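Local coordinates for ribonucleoside-diphosphate reductase, alpha chain (Actinobacillus ureae ATCC 25976, PDB 6DQX), which probably reduces ribonucleoside diphosphates to deoxyribonucleotides, as the catalytic alpha subunit of a class Id ribonucleotide reductase, at residues Q238-E242 and I550-Y554; A340-R344 and P398-K402; Q502-I506 and I522-V526. All blocks are in the same frame, centred on the assembly; numbering follows the deposited sequence.

Interaction 1: Q238-E242 and I550-Y554; sequences QRKTE and IYYQY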
loop_
_atom_site.group_PDB
_atom_site.type_symbol
_atom_site.label_atom_id
_atom_site.label_comp_id
_atom_site.label_asym_id
_atom_site.label_seq_id
_atom_site.Cartn_x
_atom_site.Cartn_y
_atom_site.Cartn_z
ATOM N N GLN A 238 11.280 -18.941 -22.060
ATOM C CA GLN A 238 9.964 -19.620 -22.090
ATOM C C GLN A 238 8.855 -18.673 -21.635
ATOM O O GLN A 238 7.820 -18.572 -22.277
ATOM C CB GLN A 238 9.961 -20.879 -21.211
ATOM C CG GLN A 238 8.737 -21.784 -21.376
ATOM C CD GLN A 238 8.598 -22.842 -20.270
ATOM O OE1 GLN A 238 9.408 -22.912 -19.337
ATOM N NE2 GLN A 238 7.559 -23.673 -20.376
ATOM N N ARG A 239 9.091 -17.957 -20.535
ATOM C CA ARG A 239 8.129 -16.968 -20.033
ATOM C C ARG A 239 7.834 -15.840 -21.048
ATOM O O ARG A 239 6.698 -15.409 -21.219
ATOM C CB ARG A 239 8.638 -16.372 -18.707
ATOM C CG ARG A 239 8.784 -17.368 -17.548
ATOM C CD ARG A 239 7.479 -18.091 -17.225
ATOM N NE ARG A 239 6.375 -17.137 -17.066
ATOM C CZ ARG A 239 5.087 -17.363 -17.343
ATOM N NH1 ARG A 239 4.197 -16.387 -17.144
ATOM N NH2 ARG A 239 4.666 -18.539 -17.822
ATOM N N LYS A 240 8.869 -15.400 -21.750
ATOM C CA LYS A 240 8.755 -14.311 -22.723
ATOM C C LYS A 240 7.995 -14.715 -23.992
ATOM O O LYS A 240 7.242 -13.918 -24.570
ATOM C CB LYS A 240 10.153 -13.802 -23.056
ATOM C CG LYS A 240 10.155 -12.379 -23.556
ATOM C CD LYS A 240 11.539 -11.752 -23.429
ATOM C CE LYS A 240 11.513 -10.358 -24.017
ATOM N NZ LYS A 240 10.454 -9.506 -23.444
ATOM N N THR A 241 8.182 -15.963 -24.424
ATOM C CA THR A 241 7.384 -16.497 -25.529
ATOM C C THR A 241 5.908 -16.581 -25.122
ATOM O O THR A 241 5.030 -16.124 -25.851
ATOM C CB THR A 241 7.950 -17.854 -26.008
ATOM O OG1 THR A 241 9.294 -17.649 -26.456
ATOM C CG2 THR A 241 7.127 -18.432 -27.156
ATOM N N GLU A 242 5.655 -17.112 -23.937
ATOM C CA GLU A 242 4.284 -17.278 -23.420
ATOM C C GLU A 242 3.543 -15.979 -23.123
ATOM O O GLU A 242 2.355 -15.886 -23.403
ATOM C CB GLU A 242 4.304 -18.167 -22.175
ATOM C CG GLU A 242 4.726 -19.593 -22.510
ATOM C CD GLU A 242 4.950 -20.490 -21.300
ATOM O OE1 GLU A 242 5.382 -20.002 -20.219
ATOM O OE2 GLU A 242 4.715 -21.710 -21.463
ATOM N N ILE A 550 15.244 -4.733 -24.054
ATOM C CA ILE A 550 14.255 -5.271 -24.976
ATOM C C ILE A 550 12.905 -5.144 -24.266
ATOM O O ILE A 550 12.816 -5.379 -23.057
ATOM C CB ILE A 550 14.510 -6.755 -25.344
ATOM C CG1 ILE A 550 15.778 -6.918 -26.196
ATOM C CG2 ILE A 550 13.315 -7.341 -26.077
ATOM C CD1 ILE A 550 15.669 -6.376 -27.599
ATOM N N TYR A 551 11.871 -4.800 -25.026
ATOM C CA TYR A 551 10.520 -4.583 -24.513
ATOM C C TYR A 551 9.691 -5.881 -24.656
ATOM O O TYR A 551 10.023 -6.831 -23.975
ATOM C CB TYR A 551 9.926 -3.367 -25.214
ATOM C CG TYR A 551 8.688 -2.715 -24.624
ATOM C CD1 TYR A 551 8.339 -2.851 -23.280
ATOM C CD2 TYR A 551 7.882 -1.919 -25.428
ATOM C CE1 TYR A 551 7.207 -2.212 -22.775
ATOM C CE2 TYR A 551 6.782 -1.273 -24.935
ATOM C CZ TYR A 551 6.444 -1.435 -23.614
ATOM O OH TYR A 551 5.337 -0.791 -23.155
ATOM N N TYR A 552 8.640 -5.918 -25.474
ATOM C CA TYR A 552 7.780 -7.111 -25.648
ATOM C C TYR A 552 8.254 -8.042 -26.753
ATOM O O TYR A 552 8.740 -7.590 -27.787
ATOM C CB TYR A 552 6.349 -6.708 -26.061
ATOM C CG TYR A 552 5.444 -6.323 -24.946
ATOM C CD1 TYR A 552 4.658 -7.289 -24.293
ATOM C CD2 TYR A 552 5.337 -4.978 -24.538
ATOM C CE1 TYR A 552 3.799 -6.926 -23.258
ATOM C CE2 TYR A 552 4.489 -4.601 -23.491
ATOM C CZ TYR A 552 3.728 -5.573 -22.850
ATOM O OH TYR A 552 2.890 -5.200 -21.816
ATOM N N GLN A 553 8.042 -9.343 -26.560
ATOM C CA GLN A 553 8.168 -10.299 -27.643
ATOM C C GLN A 553 6.752 -10.625 -28.028
ATOM O O GLN A 553 6.029 -11.257 -27.243
ATOM C CB GLN A 553 8.919 -11.538 -27.186
ATOM C CG GLN A 553 9.151 -12.579 -28.272
ATOM C CD GLN A 553 9.703 -13.868 -27.725
ATOM O OE1 GLN A 553 10.716 -13.881 -27.008
ATOM N NE2 GLN A 553 9.065 -14.980 -28.090
ATOM N N TYR A 554 6.336 -10.115 -29.183
ATOM C CA TYR A 554 5.023 -10.404 -29.727
ATOM C C TYR A 554 5.043 -11.725 -30.463
ATOM O O TYR A 554 6.093 -12.215 -30.893
ATOM C CB TYR A 554 4.552 -9.296 -30.663
ATOM C CG TYR A 554 4.242 -7.996 -29.974
ATOM C CD1 TYR A 554 3.366 -7.959 -28.884
ATOM C CD2 TYR A 554 4.796 -6.782 -30.419
ATOM C CE1 TYR A 554 3.067 -6.767 -28.242
ATOM C CE2 TYR A 554 4.486 -5.579 -29.785
ATOM C CZ TYR A 554 3.627 -5.584 -28.690
ATOM O OH TYR A 554 3.302 -4.420 -28.029
#
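The ammonium group of K240 meets the carbonyl of Y551 at 2.8 Å from NZ to O, lying in the carbonyl plane with a C=O...N angle of 155°. NZ also donates to the backbone oxygens of G244 and P246, so three carbonyls just past the helix and on the strand share one buried lysine. Its aliphatic chain runs out nearly straight and turns only at the last bond (chi4 54°), which swings NZ onto Y551. The second bond joins side chains: Q553 NE2 gives a hydrogen to T241 OG1 over 3.1 Å, the hydroxyl lying 18° out of the amide plane. OG1 is bonded to L237 O in its own helix as well, while the other end of the amide, Q553 OE1, is held by Y539 OH of helix 532-544; the two ends together fix the amide's rotation.

Around these bonds the packing is light. K240 CG rests 3.9 Å from Q553 CB, and farther along K240 CE passes I550 CG2 at 4.1 Å, the two side chains crossing at about a right angle. Helix 227-243 is thus tied to strand 549-554 chiefly by polar groups, with the buried lysine ammonium gripped by three backbone oxygens, which probably offset its charge.

Interaction 2: A340-R344 and P398-K402; sequences ATRHR and PEILK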
loop_
_atom_site.group_PDB
_atom_site.type_symbol
_atom_site.label_atom_id
_atom_site.label_comp_id
_atom_site.label_asym_id
_atom_site.label_seq_id
_atom_site.Cartn_x
_atom_site.Cartn_y
_atom_site.Cartn_z
ATOM N N ALA A 340 14.170 16.139 -10.787
ATOM C CA ALA A 340 13.894 17.072 -11.866
ATOM C C ALA A 340 14.689 18.372 -11.702
ATOM O O ALA A 340 15.314 18.822 -12.654
ATOM C CB ALA A 340 12.431 17.400 -11.971
ATOM N N THR A 341 14.678 18.925 -10.500
ATOM C CA THR A 341 15.449 20.152 -10.190
ATOM C C THR A 341 16.950 20.014 -10.528
ATOM O O THR A 341 17.554 20.919 -11.115
ATOM C CB THR A 341 15.290 20.542 -8.718
ATOM O OG1 THR A 341 13.896 20.761 -8.480
ATOM C CG2 THR A 341 16.105 21.841 -8.404
ATOM N N ARG A 342 17.555 18.895 -10.145
ATOM C CA ARG A 342 18.985 18.742 -10.284
ATOM C C ARG A 342 19.467 18.240 -11.644
ATOM O O ARG A 342 20.597 18.538 -12.032
ATOM C CB ARG A 342 19.510 17.858 -9.175
ATOM C CG ARG A 342 19.172 18.416 -7.808
ATOM C CD ARG A 342 19.512 17.438 -6.722
ATOM N NE ARG A 342 20.929 17.352 -6.426
ATOM C CZ ARG A 342 21.701 16.264 -6.496
ATOM N NH1 ARG A 342 21.262 15.075 -6.886
ATOM N NH2 ARG A 342 22.962 16.376 -6.131
ATOM N N HIS A 343 18.626 17.462 -12.341
ATOM C CA HIS A 343 18.993 16.776 -13.589
ATOM C C HIS A 343 18.400 17.411 -14.839
ATOM O O HIS A 343 19.061 17.466 -15.871
ATOM C CB HIS A 343 18.501 15.311 -13.560
ATOM C CG HIS A 343 19.248 14.439 -12.602
ATOM N ND1 HIS A 343 19.056 14.457 -11.232
ATOM C CD2 HIS A 343 20.170 13.493 -12.837
ATOM C CE1 HIS A 343 19.863 13.563 -10.674
ATOM N NE2 HIS A 343 20.552 12.968 -11.630
ATOM N N ARG A 344 17.135 17.814 -14.765
ATOM C CA ARG A 344 16.375 18.283 -15.914
ATOM C C ARG A 344 16.450 17.310 -17.108
ATOM O O ARG A 344 16.618 17.722 -18.258
ATOM C CB ARG A 344 16.842 19.692 -16.311
ATOM C CG ARG A 344 16.770 20.718 -15.192
ATOM C CD ARG A 344 16.982 22.142 -15.716
ATOM N NE ARG A 344 15.805 22.539 -16.479
ATOM C CZ ARG A 344 14.689 23.074 -15.971
ATOM N NH1 ARG A 344 14.587 23.391 -14.687
ATOM N NH2 ARG A 344 13.664 23.331 -16.767
ATOM N N PRO A 398 21.642 23.137 -14.233
ATOM C CA PRO A 398 21.159 22.650 -12.952
ATOM C C PRO A 398 22.328 22.028 -12.151
ATOM O O PRO A 398 23.411 21.798 -12.696
ATOM C CB PRO A 398 20.118 21.590 -13.360
ATOM C CG PRO A 398 20.634 21.072 -14.654
ATOM C CD PRO A 398 21.288 22.242 -15.349
ATOM N N GLU A 399 22.083 21.729 -10.891
ATOM C CA GLU A 399 23.151 21.329 -9.944
ATOM C C GLU A 399 24.043 20.181 -10.419
ATOM O O GLU A 399 25.244 20.254 -10.276
ATOM C CB GLU A 399 22.526 21.000 -8.577
ATOM C CG GLU A 399 23.503 20.618 -7.463
ATOM C CD GLU A 399 22.798 20.110 -6.210
ATOM O OE1 GLU A 399 21.691 20.596 -5.899
ATOM O OE2 GLU A 399 23.355 19.207 -5.535
ATOM N N ILE A 400 23.453 19.111 -10.977
ATOM C CA ILE A 400 24.225 17.965 -11.431
ATOM C C ILE A 400 25.161 18.316 -12.588
ATOM O O ILE A 400 26.207 17.715 -12.749
ATOM C CB ILE A 400 23.244 16.789 -11.819
ATOM C CG1 ILE A 400 22.767 16.088 -10.546
ATOM C CG2 ILE A 400 23.823 15.810 -12.808
ATOM C CD1 ILE A 400 23.862 15.558 -9.621
ATOM N N LEU A 401 24.790 19.304 -13.388
ATOM C CA LEU A 401 25.559 19.709 -14.543
ATOM C C LEU A 401 26.414 20.984 -14.373
ATOM O O LEU A 401 26.870 21.538 -15.371
ATOM C CB LEU A 401 24.605 19.900 -15.726
ATOM C CG LEU A 401 23.993 18.597 -16.261
ATOM C CD1 LEU A 401 22.787 18.905 -17.141
ATOM C CD2 LEU A 401 25.039 17.797 -16.992
ATOM N N LYS A 402 26.619 21.459 -13.144
ATOM C CA LYS A 402 27.483 22.637 -12.945
ATOM C C LYS A 402 28.842 22.350 -13.580
ATOM O O LYS A 402 29.496 21.351 -13.243
ATOM C CB LYS A 402 27.630 22.968 -11.461
ATOM C CG LYS A 402 28.385 24.258 -11.188
ATOM C CD LYS A 402 28.262 24.640 -9.719
ATOM C CE LYS A 402 29.363 25.591 -9.290
ATOM N NZ LYS A 402 29.394 25.650 -7.812
HETATM O O HOH W 1 19.420 22.491 -9.933
#
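R342 loses more surface here than any other residue of the two segments, and it works through both its side chain and its backbone. Its guanidinium meets E399 edge-on: NH2 lies 2.9 Å from E399 OE2, with that oxygen close to the guanidinium plane, and NE adds a weak bond to the same atom. The carboxylate is turned 76° against the guanidinium, so OE2 is approached from above its own plane and the pair is no flat, two-pronged salt bridge. E399 holds its carboxylate out on an extended chain, CG anti to the backbone N (chi1 -178°). On NH1 the arginine has a second acid, E286, so two carboxylates probably balance its charge.

I400 comes next in buried surface. Its CD1 lies over one face of the guanidinium, 3.7 Å from R342 NH2, while CG1 sits over a face of the H343 ring, a CH-pi contact 4.0 Å from the centroid. I400 N also donates to R342 O at 3.1 Å, so the same residue meets the helix end through backbone and side chain.

P398 packs against the helix end. Its CB is 3.4 Å from R342 O and its ring carbons lie against the aliphatic part of R344, whose guanidinium is held elsewhere by D317 and S321. One water bridges T341 O and E399 N.

R344, with positive phi, is where the chain leaves helix 334-343. The arrangement is that of a helix C-terminus whose late carbonyls are taken up by a loop distant in sequence: R342 O receives the amide of I400 directly, T341 O that of E399 through water. It joins the end of helix 334-343 to the short 3-10 turn at 399-400, beyond helix 367-395, within the barrel-domain family region.

Interaction 3: Q502-I506 and I522-V526; sequences QLSVI and INIMV
Q502 reaches from the first turn of its helix to the strand and takes the amide of M525: M525 N to Q502 OE1 is 2.9 Å, with a nearly straight N-H...O angle of 168°. The donor stands well above the plane of the glutamine's carbonyl, 61° out of it, so the bond is straight at the hydrogen but oblique at the acceptor. A bend at chi2 (-60°) folds the side chain back and lays its amide across the M525 backbone, with OE1 only 3.3 Å from I524 CA. At the other end of the amide, NE2 bonds to I500 O and more weakly to F497 O, both just before the helix. The group is therefore held at both ends, which keeps OE1 within reach of the M525 amide.

This polar end is the closely fitted part of the contact. One turn farther along the helix the fit is looser and mostly apolar. V505 CG1 meets I522 CG2 at 3.9 Å, the two side chains lying alongside each other, pointing opposite ways, and CG1 also lies against N523 O. I506 CD1 touches two methyls, 4.0 Å from I524 CG2 and 4.1 Å from I522 CG2. Solvent comes nearest at M525, a partly exposed residue whose side chain leads away from the helix toward Y554 and S498; the remaining touching residues are buried.

The strand is flanked on its far edge by strand 549-554, to which I522, I524 and V526 are bonded through their backbones. Helix 532-544 adds L538 against both I506 and I524, and Y539 against I524, while I506 also touches I550. Helix 502-513 thus packs on strand 524-525 beside helix 532-544, its first turn pinned to the strand backbone and its second packed mainly on isoleucine side chains.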
loop_
_atom_site.group_PDB
_atom_site.type_symbol
_atom_site.label_atom_id
_atom_site.label_comp_id
_atom_site.label_asym_id
_atom_site.label_seq_id
_atom_site.Cartn_x
_atom_site.Cartn_y
_atom_site.Cartn_z
ATOM N N GLN A 502 13.973 -9.899 -37.912
ATOM C CA GLN A 502 14.040 -9.367 -36.546
ATOM C C GLN A 502 15.474 -9.054 -36.161
ATOM O O GLN A 502 15.717 -8.160 -35.322
ATOM C CB GLN A 502 13.383 -10.318 -35.544
ATOM C CG GLN A 502 11.945 -10.645 -35.917
ATOM C CD GLN A 502 11.071 -9.399 -35.988
ATOM O OE1 GLN A 502 10.899 -8.700 -34.978
ATOM N NE2 GLN A 502 10.489 -9.131 -37.157
ATOM N N LEU A 503 16.433 -9.733 -36.813
ATOM C CA LEU A 503 17.827 -9.335 -36.677
ATOM C C LEU A 503 18.030 -7.893 -37.160
ATOM O O LEU A 503 18.783 -7.140 -36.522
ATOM C CB LEU A 503 18.781 -10.298 -37.398
ATOM C CG LEU A 503 20.277 -10.055 -37.180
ATOM C CD1 LEU A 503 20.676 -10.071 -35.713
ATOM C CD2 LEU A 503 21.089 -11.091 -37.963
ATOM N N SER A 504 17.336 -7.493 -38.227
ATOM C CA SER A 504 17.456 -6.113 -38.733
ATOM C C SER A 504 16.927 -5.069 -37.743
ATOM O O SER A 504 17.517 -3.994 -37.580
ATOM C CB SER A 504 16.852 -5.946 -40.135
ATOM O OG SER A 504 15.465 -5.691 -40.101
ATOM N N VAL A 505 15.851 -5.416 -37.042
ATOM C CA VAL A 505 15.308 -4.563 -35.980
ATOM C C VAL A 505 16.382 -4.318 -34.910
ATOM O O VAL A 505 16.667 -3.184 -34.543
ATOM C CB VAL A 505 14.026 -5.193 -35.378
ATOM C CG1 VAL A 505 13.626 -4.507 -34.080
ATOM C CG2 VAL A 505 12.893 -5.122 -36.392
ATOM N N ILE A 506 17.021 -5.398 -34.466
ATOM C CA ILE A 506 18.057 -5.336 -33.440
ATOM C C ILE A 506 19.293 -4.585 -33.923
ATOM O O ILE A 506 19.828 -3.708 -33.208
ATOM C CB ILE A 506 18.444 -6.771 -32.977
ATOM C CG1 ILE A 506 17.235 -7.481 -32.358
ATOM C CG2 ILE A 506 19.623 -6.765 -32.018
ATOM C CD1 ILE A 506 16.517 -6.723 -31.294
ATOM N N ILE A 522 12.180 -1.420 -27.787
ATOM C CA ILE A 522 12.315 -2.270 -28.929
ATOM C C ILE A 522 11.512 -3.544 -28.714
ATOM O O ILE A 522 11.874 -4.398 -27.884
ATOM C CB ILE A 522 13.790 -2.575 -29.219
ATOM C CG1 ILE A 522 14.531 -1.264 -29.523
ATOM C CG2 ILE A 522 13.925 -3.645 -30.313
ATOM C CD1 ILE A 522 14.154 -0.555 -30.831
ATOM N N ASN A 523 10.465 -3.645 -29.510
ATOM C CA ASN A 523 9.649 -4.866 -29.637
ATOM C C ASN A 523 10.168 -5.731 -30.773
ATOM O O ASN A 523 10.750 -5.232 -31.728
ATOM C CB ASN A 523 8.185 -4.495 -29.921
ATOM C CG ASN A 523 7.517 -3.781 -28.752
ATOM O OD1 ASN A 523 7.711 -4.167 -27.610
ATOM N ND2 ASN A 523 6.715 -2.750 -29.043
ATOM N N ILE A 524 9.941 -7.038 -30.671
ATOM C CA ILE A 524 10.198 -7.945 -31.791
ATOM C C ILE A 524 8.957 -8.823 -31.944
ATOM O O ILE A 524 8.133 -8.920 -31.022
ATOM C CB ILE A 524 11.460 -8.818 -31.603
ATOM C CG1 ILE A 524 11.369 -9.709 -30.365
ATOM C CG2 ILE A 524 12.718 -7.956 -31.513
ATOM C CD1 ILE A 524 12.469 -10.752 -30.306
ATOM N N MET A 525 8.843 -9.442 -33.111
ATOM C CA MET A 525 7.712 -10.289 -33.438
ATOM C C MET A 525 8.258 -11.591 -33.975
ATOM O O MET A 525 9.038 -11.597 -34.944
ATOM C CB MET A 525 6.818 -9.609 -34.458
ATOM C CG MET A 525 5.455 -10.270 -34.580
ATOM S SD MET A 525 4.372 -9.361 -35.682
ATOM C CE MET A 525 3.644 -8.131 -34.593
ATOM N N VAL A 526 7.828 -12.690 -33.360
ATOM C CA VAL A 526 8.434 -13.993 -33.557
ATOM C C VAL A 526 7.322 -15.042 -33.740
ATOM O O VAL A 526 6.343 -15.060 -32.984
ATOM C CB VAL A 526 9.335 -14.344 -32.357
ATOM C CG1 VAL A 526 9.974 -15.718 -32.516
ATOM C CG2 VAL A 526 10.420 -13.279 -32.176
#

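Interactions 1 and 3 belong together: their centres are 11 Å apart, and strands 549-554 and 524-525 run side by side in one sheet, joined where Y554 N meets I524 O at 2.8 Å. Interaction 3 is nested inside the loop closed by interaction 1, and helix 532-544 touches both. Interaction 2 stands apart on the opposite side of the chain's centre, about 22 Å from either at nearest atoms. Interaction 3 is buried and pairs one glutamine-to-backbone bond with aliphatic packing, interaction 1 is partly buried and led by lysine and amide bonds, and interaction 2, though largely buried, carries an arginine-glutamate salt bridge with an exposed glutamate and a bridging water.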